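Local atomic coordinates of L-lysine 6-monooxygenase involved in desferrioxamine biosynthesis (Erwinia amylovora CFBP1430, PDB entry 5O8P), a protein that binds FAD and, as a monooxygenase, probably uses NADPH and oxygen to N-hydroxylate cadaverine in the biosynthesis of the siderophore desferrioxamine. Residues F176-S180 / L336-Y342; T48-L52 / S179-L183; Y182-K186 / I207-L211. One frame throughout, in Å; residues are numbered along the deposited sequence.

Contact 1. Residues F176-S180 / L336-Y342. With FAD (flavin-adenine dinucleotide), chain C.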
loop_
_atom_site.group_PDB
_atom_site.type_symbol
_atom_site.label_atom_id
_atom_site.label_comp_id
_atom_site.label_asym_id
_atom_site.label_seq_id
_atom_site.Cartn_x
_atom_site.Cartn_y
_atom_site.Cartn_z
ATOM N N PHE B 176 -7.216 4.564 -38.942
ATOM C CA PHE B 176 -6.782 4.540 -37.550
ATOM C C PHE B 176 -7.826 5.180 -36.639
ATOM O O PHE B 176 -8.735 5.836 -37.103
ATOM C CB PHE B 176 -5.385 5.153 -37.382
ATOM C CG PHE B 176 -5.335 6.648 -37.475
ATOM C CD1 PHE B 176 -5.715 7.445 -36.390
ATOM C CD2 PHE B 176 -4.832 7.263 -38.610
ATOM C CE1 PHE B 176 -5.635 8.826 -36.461
ATOM C CE2 PHE B 176 -4.750 8.640 -38.680
ATOM C CZ PHE B 176 -5.150 9.428 -37.603
ATOM N N VAL B 177 -7.678 4.954 -35.339
ATOM C CA VAL B 177 -8.590 5.447 -34.312
ATOM C C VAL B 177 -7.802 6.300 -33.323
ATOM O O VAL B 177 -6.823 5.818 -32.768
ATOM C CB VAL B 177 -9.173 4.250 -33.537
ATOM C CG1 VAL B 177 -10.001 4.705 -32.340
ATOM C CG2 VAL B 177 -9.990 3.354 -34.441
ATOM N N HIS B 178 -8.221 7.541 -33.094
ATOM C CA HIS B 178 -7.630 8.360 -32.038
ATOM C C HIS B 178 -8.141 7.849 -30.683
ATOM O O HIS B 178 -9.233 7.243 -30.610
ATOM C CB HIS B 178 -8.004 9.826 -32.232
ATOM C CG HIS B 178 -7.255 10.767 -31.352
ATOM N ND1 HIS B 178 -7.697 11.126 -30.097
ATOM C CD2 HIS B 178 -6.091 11.429 -31.541
ATOM C CE1 HIS B 178 -6.837 11.964 -29.547
ATOM N NE2 HIS B 178 -5.855 12.170 -30.406
ATOM N N SER B 179 -7.367 8.073 -29.619
ATOM C CA SER B 179 -7.763 7.579 -28.303
ATOM C C SER B 179 -9.189 8.003 -27.940
ATOM O O SER B 179 -9.971 7.217 -27.426
ATOM C CB SER B 179 -6.792 8.067 -27.238
ATOM O OG SER B 179 -6.790 9.482 -27.168
ATOM N N SER B 180 -9.522 9.259 -28.245
ATOM C CA SER B 180 -10.858 9.834 -28.018
ATOM C C SER B 180 -12.025 9.075 -28.651
ATOM O O SER B 180 -13.151 9.206 -28.184
ATOM C CB SER B 180 -10.890 11.268 -28.522
ATOM O OG SER B 180 -10.312 11.347 -29.799
ATOM N N LEU B 336 -4.616 0.433 -35.577
ATOM C CA LEU B 336 -3.712 1.471 -35.119
ATOM C C LEU B 336 -4.489 2.422 -34.222
ATOM O O LEU B 336 -5.420 3.063 -34.666
ATOM C CB LEU B 336 -3.133 2.208 -36.316
ATOM C CG LEU B 336 -2.196 3.381 -36.054
ATOM C CD1 LEU B 336 -1.019 2.924 -35.220
ATOM C CD2 LEU B 336 -1.705 3.970 -37.367
ATOM N N VAL B 337 -4.127 2.476 -32.945
ATOM C CA VAL B 337 -4.713 3.428 -32.014
ATOM C C VAL B 337 -3.720 4.563 -31.849
ATOM O O VAL B 337 -2.627 4.360 -31.347
ATOM C CB VAL B 337 -5.017 2.786 -30.658
ATOM C CG1 VAL B 337 -5.468 3.838 -29.659
ATOM C CG2 VAL B 337 -6.077 1.715 -30.807
ATOM N N MET B 338 -4.112 5.751 -32.282
ATOM C CA MET B 338 -3.278 6.939 -32.189
ATOM C C MET B 338 -3.589 7.688 -30.875
ATOM O O MET B 338 -4.464 8.553 -30.818
ATOM C CB MET B 338 -3.531 7.805 -33.421
ATOM C CG MET B 338 -2.407 8.755 -33.748
ATOM S SD MET B 338 -1.057 7.936 -34.605
ATOM C CE MET B 338 -1.789 7.684 -36.223
ATOM N N ALA B 339 -2.878 7.326 -29.809
ATOM C CA ALA B 339 -3.035 7.952 -28.484
ATOM C C ALA B 339 -2.023 9.076 -28.321
ATOM O O ALA B 339 -1.221 9.095 -27.390
ATOM C CB ALA B 339 -2.872 6.905 -27.387
ATOM N N THR B 340 -2.091 10.029 -29.234
ATOM C CA THR B 340 -1.117 11.097 -29.328
ATOM C C THR B 340 -1.608 12.395 -28.661
ATOM O O THR B 340 -1.001 13.465 -28.833
ATOM C CB THR B 340 -0.781 11.330 -30.807
ATOM O OG1 THR B 340 -1.999 11.426 -31.566
ATOM C CG2 THR B 340 0.052 10.159 -31.332
ATOM N N GLY B 341 -2.704 12.302 -27.904
ATOM C CA GLY B 341 -3.182 13.417 -27.108
ATOM C C GLY B 341 -3.817 14.544 -27.904
ATOM O O GLY B 341 -4.325 14.326 -29.003
ATOM N N TYR B 342 -3.754 15.750 -27.331
ATOM C CA TYR B 342 -4.515 16.916 -27.771
ATOM C C TYR B 342 -3.602 18.134 -27.952
ATOM O O TYR B 342 -2.553 18.222 -27.342
ATOM C CB TYR B 342 -5.586 17.237 -26.722
ATOM C CG TYR B 342 -6.659 16.175 -26.572
ATOM C CD1 TYR B 342 -6.409 14.960 -25.941
ATOM C CD2 TYR B 342 -7.946 16.409 -27.039
ATOM C CE1 TYR B 342 -7.398 14.000 -25.816
ATOM C CE2 TYR B 342 -8.955 15.467 -26.893
ATOM C CZ TYR B 342 -8.680 14.258 -26.283
ATOM O OH TYR B 342 -9.679 13.310 -26.149
HETATM P PA FAD C . -13.366 20.369 -22.718
HETATM O O1A FAD C . -14.033 19.020 -22.527
HETATM O O2A FAD C . -12.414 20.566 -23.874
HETATM O O5B FAD C . -14.577 21.434 -22.815
HETATM C C5B FAD C . -14.752 22.303 -23.929
HETATM C C4B FAD C . -16.215 22.501 -24.308
HETATM O O4B FAD C . -16.338 23.684 -25.112
HETATM C C3B FAD C . -16.765 21.353 -25.146
HETATM O O3B FAD C . -18.035 20.957 -24.612
HETATM C C2B FAD C . -16.840 21.914 -26.566
HETATM O O2B FAD C . -17.902 21.370 -27.357
HETATM C C1B FAD C . -17.070 23.391 -26.311
HETATM N N9A FAD C . -16.742 24.310 -27.435
HETATM C C8A FAD C . -15.611 24.389 -28.166
HETATM N N7A FAD C . -15.717 25.375 -29.101
HETATM C C5A FAD C . -16.935 25.943 -28.970
HETATM C C6A FAD C . -17.711 27.031 -29.626
HETATM N N6A FAD C . -17.188 27.744 -30.653
HETATM N N1A FAD C . -18.962 27.293 -29.164
HETATM C C2A FAD C . -19.510 26.598 -28.144
HETATM N N3A FAD C . -18.866 25.597 -27.514
HETATM C C4A FAD C . -17.603 25.233 -27.870
HETATM N N1 FAD C . -7.014 16.090 -15.890
HETATM C C2 FAD C . -7.009 15.853 -14.552
HETATM O O2 FAD C . -6.613 16.766 -13.793
HETATM N N3 FAD C . -7.423 14.679 -14.024
HETATM C C4 FAD C . -7.860 13.667 -14.794
HETATM O O4 FAD C . -8.230 12.592 -14.284
HETATM C C4X FAD C . -7.895 13.846 -16.268
HETATM N N5 FAD C . -8.326 12.870 -17.096
HETATM C C5X FAD C . -8.343 13.065 -18.436
HETATM C C6 FAD C . -8.795 12.022 -19.241
HETATM C C7 FAD C . -8.842 12.149 -20.627
HETATM C C7M FAD C . -9.333 11.004 -21.478
HETATM C C8 FAD C . -8.400 13.429 -21.253
HETATM C C8M FAD C . -8.441 13.592 -22.748
HETATM C C9 FAD C . -7.941 14.479 -20.455
HETATM C C9A FAD C . -7.889 14.365 -19.054
HETATM N N10 FAD C . -7.431 15.418 -18.191
HETATM C C10 FAD C . -7.427 15.162 -16.791
HETATM C "C1'" FAD C . -6.967 16.747 -18.675
HETATM C "C2'" FAD C . -8.091 17.811 -18.663
HETATM O "O2'" FAD C . -8.806 17.774 -17.411
HETATM C "C3'" FAD C . -9.087 17.678 -19.830
HETATM O "O3'" FAD C . -8.409 17.820 -21.088
HETATM C "C4'" FAD C . -10.231 18.699 -19.775
HETATM O "O4'" FAD C . -11.373 18.175 -20.461
HETATM C "C5'" FAD C . -9.858 20.041 -20.400
HETATM O "O5'" FAD C . -10.707 21.057 -19.862
HETATM P P FAD C . -11.659 21.915 -20.822
HETATM O O1P FAD C . -12.477 22.849 -19.955
HETATM O O2P FAD C . -10.721 22.474 -21.855
HETATM O O3P FAD C . -12.594 20.678 -21.318
HETATM O O HOH W 1 -4.285 10.405 -26.573
#

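Contact 2. Residues T48-L52 / S179-L183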
loop_
_atom_site.group_PDB
_atom_site.type_symbol
_atom_site.label_atom_id
_atom_site.label_comp_id
_atom_site.label_asym_id
_atom_site.label_seq_id
_atom_site.Cartn_x
_atom_site.Cartn_y
_atom_site.Cartn_z
ATOM N N THR B 48 -15.897 10.594 -23.372
ATOM C CA THR B 48 -16.632 9.311 -23.300
ATOM C C THR B 48 -16.030 8.180 -24.138
ATOM O O THR B 48 -16.382 7.010 -23.934
ATOM C CB THR B 48 -18.115 9.465 -23.709
ATOM O OG1 THR B 48 -18.197 9.966 -25.049
ATOM C CG2 THR B 48 -18.844 10.400 -22.753
ATOM N N GLY B 49 -15.134 8.519 -25.064
ATOM C CA GLY B 49 -14.354 7.502 -25.785
ATOM C C GLY B 49 -13.323 6.776 -24.932
ATOM O O GLY B 49 -12.928 5.670 -25.251
ATOM N N MET B 50 -12.875 7.421 -23.861
ATOM C CA MET B 50 -11.905 6.888 -22.905
ATOM C C MET B 50 -12.526 6.505 -21.565
ATOM O O MET B 50 -11.790 6.282 -20.601
ATOM C CB MET B 50 -10.818 7.951 -22.668
ATOM C CG MET B 50 -9.771 8.062 -23.758
ATOM S SD MET B 50 -9.048 6.474 -24.170
ATOM C CE MET B 50 -8.581 5.834 -22.564
ATOM N N MET B 51 -13.848 6.403 -21.504
ATOM C CA MET B 51 -14.513 6.202 -20.228
ATOM C C MET B 51 -14.688 4.717 -19.958
ATOM O O MET B 51 -15.796 4.189 -20.022
ATOM C CB MET B 51 -15.850 6.940 -20.193
ATOM C CG MET B 51 -16.533 6.933 -18.836
ATOM S SD MET B 51 -17.742 8.251 -18.794
ATOM C CE MET B 51 -19.204 7.469 -19.489
ATOM N N LEU B 52 -13.567 4.075 -19.666
ATOM C CA LEU B 52 -13.489 2.651 -19.426
ATOM C C LEU B 52 -13.979 2.392 -18.007
ATOM O O LEU B 52 -13.749 3.217 -17.110
ATOM C CB LEU B 52 -12.034 2.170 -19.539
ATOM C CG LEU B 52 -11.279 2.457 -20.835
ATOM C CD1 LEU B 52 -9.782 2.195 -20.702
ATOM C CD2 LEU B 52 -11.831 1.593 -21.943
ATOM N N SER B 179 -7.367 8.073 -29.619
ATOM C CA SER B 179 -7.763 7.579 -28.303
ATOM C C SER B 179 -9.189 8.003 -27.940
ATOM O O SER B 179 -9.971 7.217 -27.426
ATOM C CB SER B 179 -6.792 8.067 -27.238
ATOM O OG SER B 179 -6.790 9.482 -27.168
ATOM N N SER B 180 -9.522 9.259 -28.245
ATOM C CA SER B 180 -10.858 9.834 -28.018
ATOM C C SER B 180 -12.025 9.075 -28.651
ATOM O O SER B 180 -13.151 9.206 -28.184
ATOM C CB SER B 180 -10.890 11.268 -28.522
ATOM O OG SER B 180 -10.312 11.347 -29.799
ATOM N N GLU B 181 -11.764 8.315 -29.718
ATOM C CA GLU B 181 -12.782 7.507 -30.367
ATOM C C GLU B 181 -12.622 6.007 -30.055
ATOM O O GLU B 181 -13.134 5.148 -30.803
ATOM C CB GLU B 181 -12.670 7.720 -31.871
ATOM C CG GLU B 181 -12.625 9.167 -32.343
ATOM C CD GLU B 181 -12.323 9.248 -33.847
ATOM O OE1 GLU B 181 -13.191 8.858 -34.676
ATOM O OE2 GLU B 181 -11.199 9.678 -34.207
ATOM N N TYR B 182 -11.894 5.672 -28.985
ATOM C CA TYR B 182 -11.496 4.289 -28.726
ATOM C C TYR B 182 -12.687 3.388 -28.409
ATOM O O TYR B 182 -12.863 2.360 -29.052
ATOM C CB TYR B 182 -10.463 4.190 -27.584
ATOM C CG TYR B 182 -10.260 2.777 -27.067
ATOM C CD1 TYR B 182 -9.668 1.802 -27.874
ATOM C CD2 TYR B 182 -10.669 2.416 -25.786
ATOM C CE1 TYR B 182 -9.501 0.503 -27.413
ATOM C CE2 TYR B 182 -10.481 1.122 -25.306
ATOM C CZ TYR B 182 -9.897 0.167 -26.121
ATOM O OH TYR B 182 -9.711 -1.133 -25.681
ATOM N N LEU B 183 -13.489 3.756 -27.421
ATOM C CA LEU B 183 -14.583 2.879 -27.014
ATOM C C LEU B 183 -15.546 2.544 -28.145
ATOM O O LEU B 183 -16.018 1.418 -28.201
ATOM C CB LEU B 183 -15.348 3.427 -25.806
ATOM C CG LEU B 183 -14.855 3.018 -24.403
ATOM C CD1 LEU B 183 -15.972 3.320 -23.409
ATOM C CD2 LEU B 183 -14.422 1.555 -24.277
#

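Contact 3. Residues Y182-K186 / I207-L211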
loop_
_atom_site.group_PDB
_atom_site.type_symbol
_atom_site.label_atom_id
_atom_site.label_comp_id
_atom_site.label_asym_id
_atom_site.label_seq_id
_atom_site.Cartn_x
_atom_site.Cartn_y
_atom_site.Cartn_z
ATOM N N TYR B 182 -11.894 5.672 -28.985
ATOM C CA TYR B 182 -11.496 4.289 -28.726
ATOM C C TYR B 182 -12.687 3.388 -28.409
ATOM O O TYR B 182 -12.863 2.360 -29.052
ATOM C CB TYR B 182 -10.463 4.190 -27.584
ATOM C CG TYR B 182 -10.260 2.777 -27.067
ATOM C CD1 TYR B 182 -9.668 1.802 -27.874
ATOM C CD2 TYR B 182 -10.669 2.416 -25.786
ATOM C CE1 TYR B 182 -9.501 0.503 -27.413
ATOM C CE2 TYR B 182 -10.481 1.122 -25.306
ATOM C CZ TYR B 182 -9.897 0.167 -26.121
ATOM O OH TYR B 182 -9.711 -1.133 -25.681
ATOM N N LEU B 183 -13.489 3.756 -27.421
ATOM C CA LEU B 183 -14.583 2.879 -27.014
ATOM C C LEU B 183 -15.546 2.544 -28.145
ATOM O O LEU B 183 -16.018 1.418 -28.201
ATOM C CB LEU B 183 -15.348 3.427 -25.806
ATOM C CG LEU B 183 -14.855 3.018 -24.403
ATOM C CD1 LEU B 183 -15.972 3.320 -23.409
ATOM C CD2 LEU B 183 -14.422 1.555 -24.277
ATOM N N LEU B 184 -15.786 3.483 -29.049
ATOM C CA LEU B 184 -16.659 3.242 -30.219
ATOM C C LEU B 184 -16.064 2.232 -31.201
ATOM O O LEU B 184 -16.799 1.463 -31.814
ATOM C CB LEU B 184 -16.934 4.532 -31.001
ATOM C CG LEU B 184 -17.363 5.842 -30.320
ATOM C CD1 LEU B 184 -17.495 6.940 -31.381
ATOM C CD2 LEU B 184 -18.638 5.684 -29.491
ATOM N N ASN B 185 -14.740 2.250 -31.355
ATOM C CA ASN B 185 -14.041 1.377 -32.306
ATOM C C ASN B 185 -13.389 0.125 -31.687
ATOM O O ASN B 185 -12.703 -0.618 -32.384
ATOM C CB ASN B 185 -12.980 2.189 -33.039
ATOM C CG ASN B 185 -13.582 3.268 -33.913
ATOM O OD1 ASN B 185 -13.729 3.092 -35.127
ATOM N ND2 ASN B 185 -13.939 4.386 -33.307
ATOM N N LYS B 186 -13.607 -0.117 -30.399
ATOM C CA LYS B 186 -12.921 -1.194 -29.696
ATOM C C LYS B 186 -13.285 -2.557 -30.264
ATOM O O LYS B 186 -12.407 -3.387 -30.552
ATOM C CB LYS B 186 -13.258 -1.167 -28.208
ATOM C CG LYS B 186 -12.526 -2.224 -27.395
ATOM C CD LYS B 186 -12.927 -2.169 -25.946
ATOM C CE LYS B 186 -12.465 -3.412 -25.230
ATOM N NZ LYS B 186 -12.920 -3.327 -23.822
ATOM N N ILE B 207 -5.559 2.226 -22.588
ATOM C CA ILE B 207 -5.962 1.458 -23.752
ATOM C C ILE B 207 -5.144 0.188 -23.843
ATOM O O ILE B 207 -5.718 -0.879 -23.993
ATOM C CB ILE B 207 -5.831 2.283 -25.060
ATOM C CG1 ILE B 207 -6.943 3.315 -25.114
ATOM C CG2 ILE B 207 -5.871 1.400 -26.306
ATOM C CD1 ILE B 207 -6.800 4.337 -26.220
ATOM N N TYR B 208 -3.818 0.302 -23.751
ATOM C CA TYR B 208 -2.947 -0.874 -23.816
ATOM C C TYR B 208 -3.332 -1.924 -22.777
ATOM O O TYR B 208 -3.425 -3.104 -23.087
ATOM C CB TYR B 208 -1.470 -0.506 -23.668
ATOM C CG TYR B 208 -0.571 -1.650 -24.058
ATOM C CD1 TYR B 208 -0.162 -2.589 -23.115
ATOM C CD2 TYR B 208 -0.161 -1.813 -25.379
ATOM C CE1 TYR B 208 0.662 -3.642 -23.466
ATOM C CE2 TYR B 208 0.650 -2.873 -25.754
ATOM C CZ TYR B 208 1.068 -3.786 -24.799
ATOM O OH TYR B 208 1.883 -4.833 -25.183
ATOM N N TYR B 209 -3.573 -1.484 -21.555
ATOM C CA TYR B 209 -4.039 -2.372 -20.505
ATOM C C TYR B 209 -5.393 -3.007 -20.839
ATOM O O TYR B 209 -5.607 -4.195 -20.589
ATOM C CB TYR B 209 -4.112 -1.619 -19.167
ATOM C CG TYR B 209 -4.387 -2.531 -18.005
ATOM C CD1 TYR B 209 -3.362 -3.253 -17.403
ATOM C CD2 TYR B 209 -5.675 -2.700 -17.530
ATOM C CE1 TYR B 209 -3.617 -4.104 -16.347
ATOM C CE2 TYR B 209 -5.936 -3.547 -16.472
ATOM C CZ TYR B 209 -4.901 -4.247 -15.893
ATOM O OH TYR B 209 -5.163 -5.073 -14.845
ATOM N N ASP B 210 -6.302 -2.207 -21.391
ATOM C CA ASP B 210 -7.652 -2.671 -21.730
ATOM C C ASP B 210 -7.583 -3.799 -22.754
ATOM O O ASP B 210 -8.228 -4.828 -22.579
ATOM C CB ASP B 210 -8.491 -1.510 -22.283
ATOM C CG ASP B 210 -9.985 -1.766 -22.213
ATOM O OD1 ASP B 210 -10.495 -1.956 -21.091
ATOM O OD2 ASP B 210 -10.650 -1.714 -23.273
ATOM N N LEU B 211 -6.781 -3.592 -23.799
ATOM C CA LEU B 211 -6.600 -4.576 -24.865
ATOM C C LEU B 211 -5.821 -5.800 -24.395
ATOM O O LEU B 211 -6.157 -6.918 -24.781
ATOM C CB LEU B 211 -5.910 -3.945 -26.092
ATOM C CG LEU B 211 -6.715 -2.847 -26.805
ATOM C CD1 LEU B 211 -5.861 -2.123 -27.839
ATOM C CD2 LEU B 211 -7.954 -3.427 -27.450
#

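Contact 1. Residues F176-S180 / L336-Y342
Phe176 and Met338 form the tightly packed end of this contact. The phenyl ring turns one face to the methionine, and CE of Met338 sits over its centre, 3.7 Å from the centroid and 3° off the normal, a CH-pi contact with SD farther out above the same face. Bends at chi2 and chi3 (80° and 73°) let the flexible thioether lay CE on the ring. Between the strands, Val177 N donates to Leu336 O (3.0 Å) and Met338 N to Val177 O (2.8 Å), the alternating pattern of a parallel pair; Val177 and Val337, beta-branched and apolar, project from the other face of the sheet onto helix 182-190.

Beyond Met338 the contact becomes more polar; Ser180, Gly341 and Tyr342 are partly exposed, while His178 stays buried. A water joins Ser179 OG to Gly341 N. His178 NE2 reaches Gly341 O (3.0 Å), lying close to the imidazole plane, while Met338 O sits over one ring face. The imidazole edge also meets the face of Tyr342, whose CE1 approaches the flavin methyl C8M of FAD (3.3 Å). Ser180 N donates to His178 ND1 (3.2 Å), and Ser180 OG bonds that nitrogen too. With NE2 donating and ND1 accepting, the histidine probably carries a single ring proton on NE2, its rotation fixed from both nitrogens behind a tyrosine that borders the flavin.

Contact 2. Residues T48-L52 / S179-L183
Gly49 and Ser180 bring the two backbones together, with Gly49 CA directing a C-H at Ser180 O (3.2 Å). Glycine suits this place because Ser180 O stands where a side chain would point. Gly49 O accepts from Leu183 N (2.9 Å) in the carbonyl plane, on a lone pair, and so pairs a polar N-H near the beginning of helix 182-190 with the loop.

Around this bond the side chains are mostly apolar. Leu183 lays CB and CG against Gly49 O and reaches with CD1 to Met51 O (3.5 Å), so one branch covers the loop carbonyls while the other, CD2, meets CD2 of Leu52 (3.5 Å). That same Leu52 methyl lies in the plane of the Tyr182 ring, at its CE2 edge (3.7 Å), the two side chains crossing at about a right angle. Met50 starts out away from the serines, but its bent chain (chi2 and chi3 both -51°) brings SD back to Ser179 O (3.5 Å). Its soft, adaptable side chain also touches FAD, Arg100 of the NADP(+) site and Ile207 of helix 202-213. The loop following strand 35-38 of the FAD-binding sheet thus packs on the start of a helix in what is probably the NADP(H)-binding unit, an arrangement consistent with the two-dinucleotide-domain architecture of flavin-dependent N-hydroxylating monooxygenases, in which the two parts meet at the flavin.

Contact 3. Residues Y182-K186 / I207-L211
CG of Tyr182 stands anti to the backbone N (chi1 167°), which carries the ring out from helix 182-190 across to Ile207 and Asp210, and Lys186, one turn on, sends a chain extended from CB to NZ the same way. The two helices belong to a Rossmann-like fold: helix 182-190 makes the beta-alpha-beta crossover from strand 177-178 to strand 194-198, and helix 202-213 follows that strand through a probable Rossmann-type GxGxxA motif. The axes of the two short segments come within 12.5 Å and are 23° from parallel, a wide spacing that long side chains must bridge.

Tyrosine suits it, being flat, long and polar at its far end. Ile207 CG1 covers one ring face, 3.9 Å from the centroid, and Lys186 CB lies over the opposite one. At the phenol end, Leu211 CD2 packs against Tyr182 OH (3.4 Å), giving the hydroxyl an apolar neighbour beside its polar one. Asp210 comes in at the ring edge, and the nearby ammonium probably stabilises its negative charge. A single oxygen takes both donors: OD2 receives Tyr182 OH on its anti lone pair (2.6 Å) and Lys186 NZ on the syn side (2.8 Å), 30° out of the carboxylate plane.

How the contacts relate
Contacts 1 and 3 are the more buried, contact 2 only partly so. Contact 1 sets the edge strand 177-178 of the parallel sheet against its neighbour, with backbone pairing and apolar packing at one end and a histidine-centred polar network at the other. Contacts 2 and 3 both use the start of helix 182-190: one leans it on the flavin loop with a single backbone bond among apolar groups, the other joins it to helix 202-213 through Ile207 packing on the tyrosine ring and a shared carboxylate oxygen at the partly exposed end. Ser179 and Ser180 link contacts 1 and 2, Tyr182 and Leu183 contacts 2 and 3. Ile207 CD1 ties all three together, touching Val337, Met50 and Tyr182.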